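Side-chain contacts in putative major capsid protein (Cafeteriavirus-dependent mavirus, PDB 6G44), which probably forms the outer shell of the virophage particle, three copies of its double jelly-roll chain joining into the capsomer: residues 335-340 with 450-455; 359-364 with 426-431; 367-372 with 433-438. All coordinates share one frame; numbering follows the deposited sequence. Where two conformers were deposited one is given.

Contact 1: residues 335-340 with 450-455; sequences FAVMVS and MQVQAT
Met-450 lays the end of its side chain on the ring of Phe-335, and the chain can be followed atom by atom from CB. CB leaves strand 448-457 in the direction of strand 334-341, and CG stands anti to the backbone N (chi1 -179°); with the next torsion extended as well, the chain runs straight out from its own sheet, CG passing Lys-362 O on the neighbouring strand. SD comes next, 3.9 Å from Phe-335 CE1 and 4.1 Å from the ring centroid, above the face. There the chain bends (chi3 -83°) and swings the terminal methyl CE across the ring, 3.7 Å from the centroid and displaced toward the CE2 and CZ rim. The ring therefore receives a Met-aromatic contact from the sulfur and a CH-pi contact from the methyl on one and the same face. Its plane also meets the ring of Phe-428 at a shallow angle.

The two strands belong to the facing sheets of a jelly-roll beta sandwich, the second of the two in this double jelly-roll capsid protein. Their short segments approach to 8.9 Å and cross at -47°; no hydrogen bond joins them, and the contacts between them are made by side chains. Further along, Val-337 CG1 meets Val-452 CG1 at 4.2 Å, branch against branch. Val-339 CG2 then reaches the methyl of Ala-454, also at 4.2 Å; here the backbones draw closest, and a single CB is enough to meet the valine. Leu-359 and Ile-361, both on strand 355-363, touch Val-452, while Leu-470 and Tyr-468 touch Val-337 and Val-339 from strand 464-482.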
ATOM      1  N   PHE C 335       1.138  12.442  24.642  1.00 12.16           N
ATOM      2  CA  PHE C 335       1.711  13.744  24.473  1.00 12.87           C
ATOM      3  C   PHE C 335       2.344  13.866  23.109  1.00 12.51           C
ATOM      4  O   PHE C 335       2.742  12.857  22.513  1.00 11.99           O
ATOM      5  CB  PHE C 335       2.801  13.987  25.543  1.00 13.80           C
ATOM      6  CG  PHE C 335       2.266  13.992  26.937  1.00 15.04           C
ATOM      7  CD1 PHE C 335       1.778  15.180  27.454  1.00 16.25           C
ATOM      8  CD2 PHE C 335       2.218  12.837  27.697  1.00 16.25           C
ATOM      9  CE1 PHE C 335       1.254  15.231  28.728  1.00 16.43           C
ATOM     10  CE2 PHE C 335       1.695  12.890  29.002  1.00 17.16           C
ATOM     11  CZ  PHE C 335       1.219  14.091  29.483  1.00 16.01           C
ATOM     12  N   ALA C 336       2.449  15.095  22.626  1.00 12.37           N
ATOM     13  CA  ALA C 336       3.153  15.375  21.362  1.00 12.95           C
ATOM     14  C   ALA C 336       4.062  16.579  21.579  1.00 12.89           C
ATOM     15  O   ALA C 336       3.612  17.611  22.118  1.00 14.42           O
ATOM     16  CB  ALA C 336       2.191  15.627  20.215  1.00 13.36           C
ATOM     17  N   VAL C 337       5.303  16.463  21.144  1.00 13.08           N
ATOM     18  CA  VAL C 337       6.301  17.525  21.270  1.00 13.08           C
ATOM     19  C   VAL C 337       6.714  17.961  19.878  1.00 13.18           C
ATOM     20  O   VAL C 337       7.058  17.120  19.030  1.00 12.94           O
ATOM     21  CB  VAL C 337       7.540  17.020  22.035  1.00 13.35           C
ATOM     22  CG1 VAL C 337       8.563  18.145  22.199  1.00 13.65           C
ATOM     23  CG2 VAL C 337       7.141  16.459  23.377  1.00 13.75           C
ATOM     24  N   MET C 338       6.713  19.270  19.637  1.00 13.09           N
ATOM     25  CA  MET C 338       7.193  19.799  18.376  1.00 15.37           C
ATOM     26  C   MET C 338       7.785  21.171  18.620  1.00 14.53           C
ATOM     27  O   MET C 338       7.346  21.867  19.536  1.00 15.95           O
ATOM     28  CB  MET C 338       6.082  19.802  17.314  1.00 20.18           C
ATOM     29  CG  MET C 338       5.067  20.899  17.285  1.00 24.06           C
ATOM     30  SD  MET C 338       4.017  20.766  15.781  1.00 28.50           S
ATOM     31  CE  MET C 338       2.859  19.554  16.325  1.00 27.75           C
ATOM     32  N   VAL C 339       8.758  21.547  17.807  1.00 12.78           N
ATOM     33  CA  VAL C 339       9.392  22.859  17.865  1.00 13.43           C
ATOM     34  C   VAL C 339       9.159  23.532  16.523  1.00 14.12           C
ATOM     35  O   VAL C 339       9.699  23.083  15.519  1.00 14.10           O
ATOM     36  CB  VAL C 339      10.882  22.719  18.183  1.00 13.37           C
ATOM     37  CG1 VAL C 339      11.552  24.103  18.192  1.00 14.40           C
ATOM     38  CG2 VAL C 339      11.106  22.016  19.511  1.00 14.03           C
ATOM     39  N   SER C 340       8.351  24.601  16.489  1.00 14.47           N
ATOM     40  CA  SER C 340       7.878  25.216  15.247  0.50 14.84           C
ATOM     41  C   SER C 340       8.597  26.530  14.975  1.00 15.74           C
ATOM     42  O   SER C 340       8.835  27.305  15.912  1.00 16.38           O
ATOM     43  CB  SER C 340       6.358  25.476  15.298  0.50 15.09           C
ATOM     44  OG  SER C 340       5.605  24.272  15.213  0.50 15.02           O
ATOM     45  N   MET C 450       4.773  18.131  34.822  1.00 16.77           N
ATOM     46  CA  MET C 450       5.707  17.732  33.766  1.00 16.37           C
ATOM     47  C   MET C 450       6.521  18.930  33.279  1.00 15.97           C
ATOM     48  O   MET C 450       6.010  20.025  33.138  1.00 16.08           O
ATOM     49  CB  MET C 450       4.932  17.112  32.595  1.00 17.39           C
ATOM     50  CG  MET C 450       5.820  16.641  31.437  1.00 17.49           C
ATOM     51  SD  MET C 450       4.913  16.020  29.986  1.00 20.16           S
ATOM     52  CE  MET C 450       4.623  14.379  30.549  1.00 19.64           C
ATOM     53  N   GLN C 451       7.784  18.668  32.933  1.00 15.55           N
ATOM     54  CA  GLN C 451       8.619  19.621  32.256  1.00 16.90           C
ATOM     55  C   GLN C 451       9.293  18.876  31.097  1.00 16.16           C
ATOM     56  O   GLN C 451       9.690  17.723  31.248  1.00 16.95           O
ATOM     57  CB  GLN C 451       9.670  20.163  33.233  1.00 18.76           C
ATOM     58  CG  GLN C 451      10.516  21.311  32.717  1.00 21.34           C
ATOM     59  CD  GLN C 451      11.205  22.060  33.854  1.00 24.04           C
ATOM     60  OE1 GLN C 451      11.844  21.447  34.704  1.00 28.47           O
ATOM     61  NE2 GLN C 451      11.062  23.377  33.877  1.00 25.91           N
ATOM     62  N   VAL C 452       9.379  19.549  29.955  1.00 15.09           N
ATOM     63  CA  VAL C 452       9.983  18.980  28.735  1.00 14.62           C
ATOM     64  C   VAL C 452      11.132  19.858  28.268  1.00 14.21           C
ATOM     65  O   VAL C 452      10.940  21.044  28.053  1.00 14.66           O
ATOM     66  CB  VAL C 452       8.916  18.860  27.625  1.00 15.48           C
ATOM     67  CG1 VAL C 452       9.532  18.423  26.298  1.00 15.67           C
ATOM     68  CG2 VAL C 452       7.834  17.872  28.066  1.00 15.87           C
ATOM     69  N   GLN C 453      12.306  19.250  28.087  1.00 14.44           N
ATOM     70  CA  GLN C 453      13.473  19.896  27.479  1.00 15.70           C
ATOM     71  C   GLN C 453      13.665  19.274  26.089  1.00 14.69           C
ATOM     72  O   GLN C 453      13.699  18.050  25.996  1.00 16.79           O
ATOM     73  CB  GLN C 453      14.707  19.631  28.334  1.00 16.68           C
ATOM     74  CG  GLN C 453      16.010  20.147  27.737  1.00 17.57           C
ATOM     75  CD  GLN C 453      17.234  19.573  28.402  1.00 18.82           C
ATOM     76  OE1 GLN C 453      17.829  18.620  27.909  1.00 20.90           O
ATOM     77  NE2 GLN C 453      17.582  20.118  29.570  1.00 21.91           N
ATOM     78  N   ALA C 454      13.766  20.096  25.057  1.00 14.21           N
ATOM     79  CA  ALA C 454      14.054  19.626  23.700  1.00 13.48           C
ATOM     80  C   ALA C 454      15.343  20.271  23.226  1.00 14.21           C
ATOM     81  O   ALA C 454      15.491  21.485  23.360  1.00 14.50           O
ATOM     82  CB  ALA C 454      12.935  20.002  22.742  1.00 14.31           C
ATOM     83  N   THR C 455      16.237  19.466  22.662  1.00 12.85           N
ATOM     84  CA  THR C 455      17.437  19.936  21.989  1.00 14.24           C
ATOM     85  C   THR C 455      17.201  19.760  20.490  1.00 13.38           C
ATOM     86  O   THR C 455      16.758  18.675  20.052  1.00 13.24           O
ATOM     87  CB  THR C 455      18.673  19.147  22.470  1.00 14.78           C
ATOM     88  OG1 THR C 455      18.751  19.190  23.912  1.00 15.48           O
ATOM     89  CG2 THR C 455      19.940  19.719  21.885  1.00 15.15           C
TER

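Contact 2: residues 359-364 with 426-431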
ATOM      1  N   LEU C 359      15.636  14.764  23.840  1.00 14.19           N
ATOM      2  CA  LEU C 359      14.457  15.007  24.633  1.00 15.87           C
ATOM      3  C   LEU C 359      14.719  14.559  26.053  1.00 16.75           C
ATOM      4  O   LEU C 359      15.251  13.476  26.250  1.00 16.99           O
ATOM      5  CB  LEU C 359      13.282  14.230  24.018  1.00 17.41           C
ATOM      6  CG  LEU C 359      11.883  14.601  24.441  1.00 18.81           C
ATOM      7  CD1 LEU C 359      11.542  16.043  24.086  1.00 18.91           C
ATOM      8  CD2 LEU C 359      10.904  13.641  23.779  1.00 17.38           C
ATOM      9  N   GLU C 360      14.378  15.397  27.031  1.00 16.43           N
ATOM     10  CA  GLU C 360      14.412  14.992  28.438  1.00 17.74           C
ATOM     11  C   GLU C 360      13.103  15.411  29.097  1.00 16.96           C
ATOM     12  O   GLU C 360      12.685  16.555  28.973  1.00 17.50           O
ATOM     13  CB  GLU C 360      15.618  15.605  29.163  1.00 19.97           C
ATOM     14  CG  GLU C 360      16.946  15.146  28.567  1.00 22.50           C
ATOM     15  CD  GLU C 360      18.178  15.548  29.370  1.00 26.23           C
ATOM     16  OE1 GLU C 360      19.299  15.440  28.792  1.00 30.28           O
ATOM     17  OE2 GLU C 360      18.049  15.942  30.548  1.00 28.38           O
ATOM     18  N   ILE C 361      12.483  14.457  29.794  1.00 16.12           N
ATOM     19  CA  ILE C 361      11.179  14.623  30.415  1.00 17.17           C
ATOM     20  C   ILE C 361      11.330  14.502  31.950  1.00 16.45           C
ATOM     21  O   ILE C 361      11.996  13.612  32.430  1.00 16.82           O
ATOM     22  CB  ILE C 361      10.168  13.550  29.967  1.00 17.34           C
ATOM     23  CG1 ILE C 361      10.145  13.341  28.443  1.00 19.02           C
ATOM     24  CG2 ILE C 361       8.772  13.903  30.500  1.00 17.89           C
ATOM     25  CD1 ILE C 361       9.698  14.533  27.657  1.00 18.64           C
ATOM     26  N   LYS C 362      10.705  15.428  32.678  1.00 18.07           N
ATOM     27  CA  LYS C 362      10.552  15.326  34.144  1.00 18.35           C
ATOM     28  C   LYS C 362       9.075  15.111  34.421  1.00 17.01           C
ATOM     29  O   LYS C 362       8.255  15.841  33.882  1.00 17.46           O
ATOM     30  CB  LYS C 362      11.025  16.610  34.803  1.00 20.93           C
ATOM     31  CG  LYS C 362      10.637  16.765  36.269  1.00 23.14           C
ATOM     32  CD  LYS C 362      11.268  18.037  36.833  1.00 26.01           C
ATOM     33  CE  LYS C 362      10.967  18.222  38.314  1.00 28.50           C
ATOM     34  NZ  LYS C 362       9.500  18.307  38.591  1.00 30.41           N
ATOM     35  N   VAL C 363       8.736  14.111  35.234  1.00 17.52           N
ATOM     36  CA  VAL C 363       7.362  13.956  35.733  1.00 17.59           C
ATOM     37  C   VAL C 363       7.476  13.852  37.243  1.00 18.53           C
ATOM     38  O   VAL C 363       8.086  12.908  37.737  1.00 18.98           O
ATOM     39  CB  VAL C 363       6.626  12.728  35.173  1.00 18.04           C
ATOM     40  CG1 VAL C 363       5.231  12.588  35.797  1.00 19.10           C
ATOM     41  CG2 VAL C 363       6.514  12.807  33.650  1.00 18.38           C
ATOM     42  N   ASP C 364       6.879  14.808  37.956  1.00 19.66           N
ATOM     43  CA  ASP C 364       6.970  14.866  39.429  1.00 20.80           C
ATOM     44  C   ASP C 364       8.463  14.850  39.822  1.00 22.87           C
ATOM     45  O   ASP C 364       9.220  15.644  39.267  1.00 22.99           O
ATOM     46  CB  ASP C 364       6.100  13.754  40.049  1.00 20.74           C
ATOM     47  CG  ASP C 364       4.628  13.875  39.672  1.00 20.51           C
ATOM     48  OD1 ASP C 364       4.194  14.977  39.289  1.00 21.31           O
ATOM     49  OD2 ASP C 364       3.894  12.864  39.796  1.00 22.64           O
ATOM     50  N   ILE C 426       7.290  14.395  18.087  1.00 10.37           N
ATOM     51  CA  ILE C 426       7.533  13.218  18.929  1.00 10.60           C
ATOM     52  C   ILE C 426       6.284  12.915  19.752  1.00 10.91           C
ATOM     53  O   ILE C 426       5.925  13.687  20.643  1.00 11.04           O
ATOM     54  CB  ILE C 426       8.777  13.346  19.827  1.00 11.04           C
ATOM     55  CG1 ILE C 426      10.027  13.582  18.981  1.00 11.19           C
ATOM     56  CG2 ILE C 426       8.941  12.092  20.690  1.00 11.78           C
ATOM     57  CD1 ILE C 426      11.229  14.075  19.771  1.00 11.31           C
ATOM     58  N   PHE C 427       5.642  11.798  19.468  1.00 10.18           N
ATOM     59  CA  PHE C 427       4.497  11.305  20.213  1.00 10.82           C
ATOM     60  C   PHE C 427       4.988  10.335  21.263  1.00 11.15           C
ATOM     61  O   PHE C 427       5.761   9.413  20.938  1.00 10.88           O
ATOM     62  CB  PHE C 427       3.501  10.591  19.289  1.00 11.03           C
ATOM     63  CG  PHE C 427       2.836  11.495  18.285  1.00 10.88           C
ATOM     64  CD1 PHE C 427       1.722  12.244  18.641  1.00 11.74           C
ATOM     65  CD2 PHE C 427       3.290  11.591  16.959  1.00 11.18           C
ATOM     66  CE1 PHE C 427       1.087  13.050  17.711  1.00 11.65           C
ATOM     67  CE2 PHE C 427       2.632  12.391  16.032  1.00 11.89           C
ATOM     68  CZ  PHE C 427       1.542  13.146  16.425  1.00 11.47           C
ATOM     69  N   PHE C 428       4.610  10.538  22.534  1.00 10.80           N
ATOM     70  CA  PHE C 428       4.951   9.577  23.607  1.00 11.42           C
ATOM     71  C   PHE C 428       3.810   9.459  24.607  1.00 11.03           C
ATOM     72  O   PHE C 428       3.037  10.409  24.785  1.00 11.48           O
ATOM     73  CB  PHE C 428       6.283   9.928  24.308  1.00 11.78           C
ATOM     74  CG  PHE C 428       6.208  11.123  25.234  1.00 12.64           C
ATOM     75  CD1 PHE C 428       5.899  10.962  26.575  1.00 13.13           C
ATOM     76  CD2 PHE C 428       6.511  12.414  24.776  1.00 13.20           C
ATOM     77  CE1 PHE C 428       5.810  12.062  27.420  1.00 13.88           C
ATOM     78  CE2 PHE C 428       6.457  13.498  25.624  1.00 13.76           C
ATOM     79  CZ  PHE C 428       6.098  13.326  26.957  1.00 13.26           C
ATOM     80  N   ARG C 429       3.668   8.270  25.174  1.00 11.52           N
ATOM     81  CA  ARG C 429       2.616   7.952  26.147  1.00 11.51           C
ATOM     82  C   ARG C 429       3.241   7.912  27.545  1.00 12.06           C
ATOM     83  O   ARG C 429       4.444   7.681  27.681  1.00 12.72           O
ATOM     84  CB  ARG C 429       2.037   6.576  25.834  1.00 11.67           C
ATOM     85  CG  ARG C 429       1.416   6.438  24.458  1.00 12.37           C
ATOM     86  CD  ARG C 429       0.968   5.023  24.255  1.00 12.80           C
ATOM     87  NE  ARG C 429       0.409   4.775  22.929  1.00 14.51           N
ATOM     88  CZ  ARG C 429      -0.858   4.937  22.585  1.00 15.91           C
ATOM     89  NH1 ARG C 429      -1.767   5.323  23.468  1.00 16.85           N
ATOM     90  NH2 ARG C 429      -1.247   4.647  21.352  1.00 17.34           N
ATOM     91  N   PRO C 430       2.441   8.049  28.598  1.00 11.66           N
ATOM     92  CA  PRO C 430       3.022   7.919  29.947  1.00 12.50           C
ATOM     93  C   PRO C 430       3.683   6.547  30.168  1.00 12.55           C
ATOM     94  O   PRO C 430       4.714   6.452  30.858  1.00 13.71           O
ATOM     95  CB  PRO C 430       1.827   8.171  30.875  1.00 13.67           C
ATOM     96  CG  PRO C 430       0.627   8.098  30.046  1.00 13.63           C
ATOM     97  CD  PRO C 430       1.015   8.423  28.636  1.00 12.88           C
ATOM     98  N   SER C 431       3.152   5.507  29.543  1.00 12.49           N
ATOM     99  CA  SER C 431       3.759   4.172  29.633  1.00 13.14           C
ATOM    100  C   SER C 431       5.136   4.093  28.976  1.00 13.48           C
ATOM    101  O   SER C 431       5.957   3.267  29.375  1.00 15.26           O
ATOM    102  CB  SER C 431       2.803   3.110  29.099  1.00 14.56           C
ATOM    103  OG  SER C 431       2.359   3.372  27.773  1.00 15.26           O
TER
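Leu-359 and Ile-426 reach toward each other tip to tip across the sandwich. The CD2 branch of Leu-359 touches two methyls of the isoleucine, with CG2 and CD1 of Ile-426 each 4.0 Å from it. Two residues along each strand, Ile-361 sends CD1 against the outer end of the Phe-428 ring, 3.9 Å from CZ and 4.0 Å from CE2, in an oblique approach. Phe-428 holds its CG between the backbone N and the carbonyl carbon (chi1 74°), and from there the ring projects into the interior toward Ile-361.

Again the touching residues come from opposing sheets of the second jelly roll: strand 355-363 on one side, the short strand 425-428 on the other. Helix 375-384 adds to this core, Leu-378 touching both Leu-359 and Ile-426, and Leu-381 touching both Ile-426 and Phe-428.

Farther out, backbone bonds set the strands in place, Ile-426 to Val-337 and Glu-360 to Gln-453. Where strand 355-363 ends, Lys-362 runs out extended and only its last torsion bends (chi4 -60°), bringing NZ to Asp-364 O at 2.8 Å, 27° out of the carbonyl plane, and Asp-364 OD1 accepts from Asn-449 N.

Contact 3: residues 367-372 with 433-438. With SO4 (sulfate ion), chain B.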
ATOM      1  N   VAL C 367      13.286  12.752  36.959  1.00 21.09           N
ATOM      2  CA  VAL C 367      13.926  13.713  36.053  1.00 21.34           C
ATOM      3  C   VAL C 367      14.803  13.034  35.002  1.00 19.49           C
ATOM      4  O   VAL C 367      15.258  11.908  35.179  1.00 19.70           O
ATOM      5  CB  VAL C 367      14.777  14.744  36.825  1.00 24.49           C
ATOM      6  CG1 VAL C 367      13.911  15.467  37.850  1.00 25.59           C
ATOM      7  CG2 VAL C 367      15.968  14.089  37.517  1.00 25.86           C
ATOM      8  N   GLY C 368      15.016  13.745  33.900  1.00 18.91           N
ATOM      9  CA  GLY C 368      15.980  13.327  32.873  1.00 18.11           C
ATOM     10  C   GLY C 368      15.543  12.132  32.044  1.00 17.16           C
ATOM     11  O   GLY C 368      16.384  11.450  31.451  1.00 17.69           O
ATOM     12  N   ILE C 369      14.240  11.879  31.982  1.00 15.95           N
ATOM     13  CA  ILE C 369      13.768  10.669  31.292  1.00 14.97           C
ATOM     14  C   ILE C 369      13.983  10.883  29.782  1.00 14.52           C
ATOM     15  O   ILE C 369      13.672  11.955  29.253  1.00 14.08           O
ATOM     16  CB  ILE C 369      12.287  10.380  31.570  1.00 15.41           C
ATOM     17  CG1 ILE C 369      12.037  10.257  33.087  1.00 16.59           C
ATOM     18  CG2 ILE C 369      11.844   9.102  30.839  1.00 15.89           C
ATOM     19  CD1 ILE C 369      10.605  10.570  33.460  1.00 18.04           C
ATOM     20  N   PHE C 370      14.510   9.848  29.131  1.00 14.63           N
ATOM     21  CA  PHE C 370      14.870   9.827  27.699  1.00 14.54           C
ATOM     22  C   PHE C 370      16.206  10.512  27.376  1.00 15.63           C
ATOM     23  O   PHE C 370      16.556  10.605  26.212  1.00 14.72           O
ATOM     24  CB  PHE C 370      13.782  10.391  26.758  1.00 14.25           C
ATOM     25  CG  PHE C 370      12.447   9.687  26.804  1.00 13.20           C
ATOM     26  CD1 PHE C 370      12.302   8.343  27.166  1.00 14.40           C
ATOM     27  CD2 PHE C 370      11.318  10.389  26.404  1.00 13.84           C
ATOM     28  CE1 PHE C 370      11.041   7.737  27.153  1.00 13.69           C
ATOM     29  CE2 PHE C 370      10.074   9.781  26.402  1.00 13.96           C
ATOM     30  CZ  PHE C 370       9.947   8.457  26.755  1.00 14.08           C
ATOM     31  N   ARG C 371      16.961  10.937  28.385  1.00 16.46           N
ATOM     32  CA  ARG C 371      18.265  11.570  28.113  1.00 18.07           C
ATOM     33  C   ARG C 371      19.252  10.690  27.350  1.00 17.19           C
ATOM     34  O   ARG C 371      20.137  11.228  26.692  1.00 18.51           O
ATOM     35  CB  ARG C 371      18.924  12.084  29.398  1.00 21.79           C
ATOM     36  CG  ARG C 371      19.339  11.020  30.382  1.00 25.55           C
ATOM     37  CD  ARG C 371      19.724  11.646  31.728  1.00 30.87           C
ATOM     38  NE  ARG C 371      20.978  12.387  31.620  1.00 35.73           N
ATOM     39  CZ  ARG C 371      22.206  11.872  31.755  1.00 41.06           C
ATOM     40  NH1 ARG C 371      22.405  10.575  32.007  1.00 44.39           N
ATOM     41  NH2 ARG C 371      23.263  12.670  31.632  1.00 44.31           N
ATOM     42  N   GLU C 372      19.095   9.370  27.412  1.00 16.82           N
ATOM     43  CA  GLU C 372      19.991   8.462  26.694  1.00 18.00           C
ATOM     44  C   GLU C 372      19.534   8.154  25.271  1.00 16.76           C
ATOM     45  O   GLU C 372      20.166   7.349  24.588  1.00 17.63           O
ATOM     46  CB  GLU C 372      20.183   7.157  27.483  1.00 20.06           C
ATOM     47  CG  GLU C 372      20.725   7.345  28.914  1.00 21.50           C
ATOM     48  CD  GLU C 372      22.101   8.029  28.994  1.00 27.70           C
ATOM     49  OE1 GLU C 372      22.890   7.997  28.014  1.00 29.03           O
ATOM     50  OE2 GLU C 372      22.393   8.607  30.076  1.00 30.90           O
ATOM     51  N   LEU C 433       7.464   6.160  29.430  1.00 13.21           N
ATOM     52  CA  LEU C 433       8.417   6.799  30.364  1.00 12.95           C
ATOM     53  C   LEU C 433       9.027   5.846  31.387  1.00 14.10           C
ATOM     54  O   LEU C 433      10.020   6.214  32.009  1.00 15.24           O
ATOM     55  CB  LEU C 433       7.709   7.938  31.118  1.00 13.89           C
ATOM     56  CG  LEU C 433       7.170   9.095  30.254  1.00 13.59           C
ATOM     57  CD1 LEU C 433       6.264   9.977  31.096  1.00 14.73           C
ATOM     58  CD2 LEU C 433       8.284   9.931  29.650  1.00 13.97           C
ATOM     59  N   GLY C 434       8.451   4.653  31.573  1.00 14.31           N
ATOM     60  CA  GLY C 434       8.985   3.693  32.525  1.00 16.10           C
ATOM     61  C   GLY C 434       9.069   4.240  33.930  1.00 16.73           C
ATOM     62  O   GLY C 434      10.041   3.977  34.646  1.00 18.53           O
ATOM     63  N   LEU C 435       8.032   4.959  34.359  1.00 16.43           N
ATOM     64  CA  LEU C 435       8.087   5.670  35.634  1.00 16.71           C
ATOM     65  C   LEU C 435       8.080   4.694  36.786  1.00 18.93           C
ATOM     66  O   LEU C 435       7.365   3.684  36.772  1.00 19.88           O
ATOM     67  CB  LEU C 435       6.904   6.632  35.789  1.00 16.92           C
ATOM     68  CG  LEU C 435       6.793   7.788  34.783  1.00 17.29           C
ATOM     69  CD1 LEU C 435       5.463   8.501  34.904  1.00 17.79           C
ATOM     70  CD2 LEU C 435       7.911   8.798  34.964  1.00 17.35           C
ATOM     71  N   LYS C 436       8.878   5.007  37.798  1.00 21.72           N
ATOM     72  CA  LYS C 436       8.828   4.195  39.003  1.00 24.49           C
ATOM     73  C   LYS C 436       7.472   4.339  39.711  1.00 21.35           C
ATOM     74  O   LYS C 436       7.015   3.385  40.359  1.00 22.71           O
ATOM     75  CB  LYS C 436      10.026   4.445  39.930  1.00 28.75           C
ATOM     76  CG  LYS C 436      10.186   5.839  40.495  1.00 33.21           C
ATOM     77  CD  LYS C 436      11.343   5.900  41.508  1.00 37.39           C
ATOM     78  CE  LYS C 436      11.015   5.158  42.798  1.00 39.65           C
ATOM     79  NZ  LYS C 436      11.972   5.451  43.900  1.00 43.06           N
ATOM     80  N   ASP C 437       6.826   5.498  39.566  1.00 20.34           N
ATOM     81  CA  ASP C 437       5.490   5.704  40.137  1.00 19.95           C
ATOM     82  C   ASP C 437       4.450   5.009  39.250  1.00 19.83           C
ATOM     83  O   ASP C 437       4.009   5.569  38.246  1.00 19.25           O
ATOM     84  CB  ASP C 437       5.192   7.190  40.302  1.00 19.34           C
ATOM     85  CG  ASP C 437       3.883   7.448  41.024  1.00 19.79           C
ATOM     86  OD1 ASP C 437       3.150   6.472  41.268  1.00 19.86           O
ATOM     87  OD2 ASP C 437       3.633   8.621  41.337  1.00 20.77           O
ATOM     88  N   TYR C 438       4.101   3.777  39.626  1.00 19.58           N
ATOM     89  CA  TYR C 438       3.120   2.948  38.917  1.00 21.03           C
ATOM     90  C   TYR C 438       1.720   3.568  38.882  1.00 20.16           C
ATOM     91  O   TYR C 438       0.886   3.123  38.087  1.00 20.49           O
ATOM     92  CB  TYR C 438       3.070   1.527  39.496  1.00 24.02           C
ATOM     93  CG  TYR C 438       2.938   1.494  41.000  1.00 25.91           C
ATOM     94  CD1 TYR C 438       1.702   1.696  41.611  1.00 26.22           C
ATOM     95  CD2 TYR C 438       4.061   1.275  41.824  1.00 27.54           C
ATOM     96  CE1 TYR C 438       1.572   1.682  42.991  1.00 28.08           C
ATOM     97  CE2 TYR C 438       3.943   1.264  43.204  1.00 27.39           C
ATOM     98  CZ  TYR C 438       2.696   1.463  43.791  1.00 29.01           C
ATOM     99  OH  TYR C 438       2.528   1.466  45.164  1.00 30.72           O
TER
HETATM  100  S   SO4 B 602      16.927   7.303  30.172  0.70 15.07           S
HETATM  101  O1  SO4 B 602      17.724   8.251  31.004  0.70 16.49           O
HETATM  102  O2  SO4 B 602      17.194   7.648  28.762  0.70 14.64           O
HETATM  103  O3  SO4 B 602      15.482   7.491  30.513  0.70 13.78           O
HETATM  104  O4  SO4 B 602      17.376   5.924  30.463  0.70 16.87           O
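Leu-433 pushes its CD2 methyl into the angle between Ile-369 and Phe-370, and this bump is the centre of the contact. The methyl lies 3.6 Å from Phe-370 CZ, meeting the far end of the ring obliquely, and 3.8 Å from Ile-369 CG2. That same CG2 rests against the backbone too, 3.6 Å from Leu-433 O, and it also lies over one face of the Phe-370 ring, toward its rim. Ile-369 has a second bump to offer: with CG1 anti to the carbonyl carbon (chi1 -57°), its longer branch runs out the other way, and CD1 meets Leu-435 CD2 at 3.6 Å. The isoleucine thus splits its two branches between the two leucines, each crossing it at about a right angle. Val-363 of the neighbouring strand 355-363 touches Leu-433 as well, and Tyr-39 of the second subunit packs on Phe-370.

On the polar side, a sulfate ion, probably from the crystallisation liquor, sits in the bend of the chain. Phe-370 N donates to its O3 at 2.9 Å (164° at the hydrogen) and Glu-372 N to its O2, while Thr-41 N of the second subunit supplies another bond, so the anion bridges two chains. Arg-371 brings its CG up to the ion; its guanidinium lies farther off, where NH1 pairs with Glu-372 OE2 at 2.8 Å. The bend itself is a type II beta turn from Gly-368 to Arg-371, and Gly-368 and Ile-369, both opposite Ile-361, form the G1 beta bulge that leads strand 366-369 into it.

In the fold
Well past the first jelly roll, the chain runs through strand 334-341, then the hairpin of strands 355-363 and 366-369, several helices, strand 425-428, the loop of 433-438 and finally strand 448-457. Contact 1 closes the longest loop, and contacts 2 and 3 are nested inside it. Contact 2 closes the chain between strands 355-363 and 425-428, contact 3 that between strand 366-369 and loop 433-438; both loops span the helices, and they cross, their segments alternating. Contacts 1 and 2, centres 9 Å apart, join the same facing sheets. Contact 3, centred 7 Å from contact 2, ties edge strand 366-369 to a loop where the second subunit meets the domain.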